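2-c-methyl-d-erythritol 2,4-cyclodiphosphate synthase (Plasmodium falciparum, PDB 4C81) converts 4-diphosphocytidyl-2-C-methyl-D-erythritol 2-phosphate to 2-C-methyl-D-erythritol 2,4-cyclodiphosphate, releasing CMP, in the non-mevalonate route to isoprenoid precursors. Local coordinates at residues I73-S79 with Y104-I109. The protein carries 1 engineered substitution. Residue numbers count along the deposited sequence, not the author numbering.
Sequences ILGALGS and YARLLI
A buried, largely apolar helix-helix contact joins the C-terminal end of helix 64-77 to helix 97-111, both in the helical layer over the mixed sheet. The axes of segments 73-77 and 104-109 run near-parallel, 28° between their N-to-C directions and 10.4 Å apart at closest approach, with the CA atoms of I73 and A105 6.5 Å from each other. L108 (tp) reaches between L74 and L77, both mt: its CD2 lies 3.3 Å from L74 CD2, and its CG 3.6 Å from L77 CD1. I73 CD1 meets A105 CB at 3.8 Å, and I73 CG2 meets I109 CG1 at 3.5 Å. L74 CD2 also touches the edge of the Y104 ring, 3.7 Å from CE2. A Schellman motif ends the first helix at G78 (phi 77°), with S79 N to L74 O at 3.0 Å and G78 N to G75 O at 3.2 Å; it brings S79 OG 3.5 Å from L108 CD2. Beneath, I73 rests on I177, and L77 and I109 on L179, of strand 170-181, the helices-on-sheet layering of the IspF (YgbB) alpha/beta fold.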
ATOM      1  N   ILE A  73       6.688   6.944   9.023  1.00 14.97           N
ATOM      2  CA  ILE A  73       7.708   7.979   9.218  1.00 16.16           C
ATOM      3  C   ILE A  73       9.120   7.381   9.276  1.00 20.42           C
ATOM      4  O   ILE A  73      10.026   7.859   8.587  1.00 19.44           O
ATOM      5  CB  ILE A  73       7.424   8.796  10.504  1.00 14.63           C
ATOM      6  CG1 ILE A  73       6.152   9.628  10.327  1.00 17.80           C
ATOM      7  CG2 ILE A  73       8.605   9.708  10.849  1.00 19.77           C
ATOM      8  CD1 ILE A  73       5.620  10.216  11.609  1.00 23.26           C
ATOM      9  N   LEU A  74       9.307   6.345  10.093  1.00 17.45           N
ATOM     10  CA  LEU A  74      10.594   5.660  10.189  0.50 23.93           C
ATOM     11  C   LEU A  74      10.987   5.094   8.830  1.00 21.82           C
ATOM     12  O   LEU A  74      12.129   5.236   8.390  1.00 22.74           O
ATOM     13  CB  LEU A  74      10.537   4.536  11.227  0.50 26.32           C
ATOM     14  CG  LEU A  74      10.391   4.998  12.677  0.50 28.85           C
ATOM     15  CD1 LEU A  74      10.275   3.808  13.616  0.50 30.97           C
ATOM     16  CD2 LEU A  74      11.565   5.877  13.059  0.50 26.46           C
ATOM     17  N   GLY A  75      10.026   4.461   8.163  1.00 16.80           N
ATOM     18  CA  GLY A  75      10.260   3.890   6.844  1.00 21.44           C
ATOM     19  C   GLY A  75      10.705   4.932   5.832  1.00 16.71           C
ATOM     20  O   GLY A  75      11.649   4.715   5.068  1.00 18.60           O
ATOM     21  N   ALA A  76      10.030   6.076   5.834  1.00 15.73           N
ATOM     22  CA  ALA A  76      10.360   7.175   4.931  1.00 22.31           C
ATOM     23  C   ALA A  76      11.801   7.661   5.106  1.00 15.47           C
ATOM     24  O   ALA A  76      12.467   7.983   4.122  1.00 20.14           O
ATOM     25  CB  ALA A  76       9.394   8.331   5.137  1.00 15.38           C
ATOM     26  N   LEU A  77      12.266   7.698   6.352  1.00 20.42           N
ATOM     27  CA  LEU A  77      13.592   8.222   6.681  1.00 17.57           C
ATOM     28  C   LEU A  77      14.694   7.158   6.667  1.00 26.24           C
ATOM     29  O   LEU A  77      15.872   7.481   6.831  1.00 26.82           O
ATOM     30  CB  LEU A  77      13.551   8.912   8.048  1.00 16.34           C
ATOM     31  CG  LEU A  77      12.706  10.186   8.088  1.00 16.03           C
ATOM     32  CD1 LEU A  77      12.381  10.590   9.523  1.00 29.04           C
ATOM     33  CD2 LEU A  77      13.403  11.322   7.347  1.00 21.74           C
ATOM     34  N   GLY A  78      14.319   5.897   6.468  1.00 23.34           N
ATOM     35  CA  GLY A  78      15.289   4.806   6.473  1.00 31.32           C
ATOM     36  C   GLY A  78      15.751   4.392   7.858  1.00 33.13           C
ATOM     37  O   GLY A  78      16.782   3.731   7.995  1.00 33.87           O
ATOM     38  N   SER A  79      15.011   4.798   8.888  0.70 24.91           N
ATOM     39  CA  SER A  79      15.348   4.440  10.259  0.70 27.14           C
ATOM     40  C   SER A  79      14.897   3.014  10.530  0.70 35.02           C
ATOM     41  O   SER A  79      14.074   2.466   9.797  0.70 47.89           O
ATOM     42  CB  SER A  79      14.677   5.393  11.252  0.70 26.95           C
ATOM     43  OG  SER A  79      15.141   6.722  11.091  0.70 43.81           O
ATOM     44  N   TYR A 104       8.820  10.435  19.446  1.00 23.57           N
ATOM     45  CA  TYR A 104      10.114  10.100  18.847  1.00 22.11           C
ATOM     46  C   TYR A 104      10.079  10.392  17.349  1.00 27.87           C
ATOM     47  O   TYR A 104      10.975  11.048  16.814  1.00 22.96           O
ATOM     48  CB  TYR A 104      10.484   8.628  19.080  1.00 30.50           C
ATOM     49  CG  TYR A 104      11.702   8.179  18.291  1.00 30.39           C
ATOM     50  CD1 TYR A 104      12.991   8.487  18.725  1.00 25.24           C
ATOM     51  CD2 TYR A 104      11.566   7.469  17.098  1.00 30.57           C
ATOM     52  CE1 TYR A 104      14.110   8.091  18.003  1.00 33.32           C
ATOM     53  CE2 TYR A 104      12.681   7.070  16.367  1.00 32.65           C
ATOM     54  CZ  TYR A 104      13.949   7.383  16.824  1.00 28.11           C
ATOM     55  OH  TYR A 104      15.056   6.993  16.108  1.00 35.52           O
ATOM     56  N   ALA A 105       9.029   9.913  16.685  1.00 28.22           N
ATOM     57  CA  ALA A 105       8.880  10.098  15.242  1.00 22.65           C
ATOM     58  C   ALA A 105       8.793  11.574  14.857  1.00 23.29           C
ATOM     59  O   ALA A 105       9.419  12.001  13.886  1.00 26.00           O
ATOM     60  CB  ALA A 105       7.653   9.340  14.734  1.00 24.73           C
ATOM     61  N   ARG A 106       8.015  12.349  15.613  1.00 21.89           N
ATOM     62  CA  ARG A 106       7.896  13.784  15.371  1.00 23.16           C
ATOM     63  C   ARG A 106       9.262  14.452  15.482  1.00 22.20           C
ATOM     64  O   ARG A 106       9.652  15.219  14.608  1.00 21.80           O
ATOM     65  CB  ARG A 106       6.925  14.425  16.363  1.00 25.30           C
ATOM     66  CG  ARG A 106       6.716  15.922  16.152  1.00 27.72           C
ATOM     67  CD  ARG A 106       5.714  16.495  17.140  1.00 37.43           C
ATOM     68  NE  ARG A 106       6.146  16.322  18.526  1.00 40.11           N
ATOM     69  CZ  ARG A 106       7.043  17.086  19.151  1.00 58.82           C
ATOM     70  NH1 ARG A 106       7.637  18.100  18.525  1.00 42.47           N
ATOM     71  NH2 ARG A 106       7.355  16.832  20.418  1.00 63.27           N
ATOM     72  N   LEU A 107       9.982  14.143  16.556  1.00 24.37           N
ATOM     73  CA  LEU A 107      11.295  14.753  16.798  1.00 21.82           C
ATOM     74  C   LEU A 107      12.361  14.258  15.818  1.00 26.32           C
ATOM     75  O   LEU A 107      13.294  14.993  15.502  1.00 25.19           O
ATOM     76  CB  LEU A 107      11.741  14.523  18.246  1.00 22.09           C
ATOM     77  CG  LEU A 107      10.876  15.240  19.285  1.00 26.69           C
ATOM     78  CD1 LEU A 107      11.138  14.710  20.690  1.00 28.32           C
ATOM     79  CD2 LEU A 107      11.101  16.746  19.219  1.00 38.45           C
ATOM     80  N   LEU A 108      12.217  13.023  15.339  1.00 18.54           N
ATOM     81  CA  LEU A 108      13.108  12.470  14.318  1.00 22.24           C
ATOM     82  C   LEU A 108      12.973  13.231  12.997  1.00 21.10           C
ATOM     83  O   LEU A 108      13.973  13.554  12.358  1.00 23.69           O
ATOM     84  CB  LEU A 108      12.811  10.983  14.095  1.00 20.47           C
ATOM     85  CG  LEU A 108      13.555  10.272  12.958  1.00 25.93           C
ATOM     86  CD1 LEU A 108      15.037  10.153  13.265  1.00 27.88           C
ATOM     87  CD2 LEU A 108      12.948   8.900  12.714  1.00 25.82           C
ATOM     88  N   ILE A 109      11.733  13.500  12.592  1.00 18.52           N
ATOM     89  CA  ILE A 109      11.450  14.279  11.388  1.00 16.98           C
ATOM     90  C   ILE A 109      12.103  15.655  11.496  1.00 23.98           C
ATOM     91  O   ILE A 109      12.728  16.131  10.548  1.00 22.65           O
ATOM     92  CB  ILE A 109       9.925  14.455  11.168  1.00 23.98           C
ATOM     93  CG1 ILE A 109       9.285  13.130  10.744  1.00 26.74           C
ATOM     94  CG2 ILE A 109       9.647  15.502  10.102  1.00 23.14           C
ATOM     95  CD1 ILE A 109       7.762  13.157  10.756  1.00 24.51           C
TER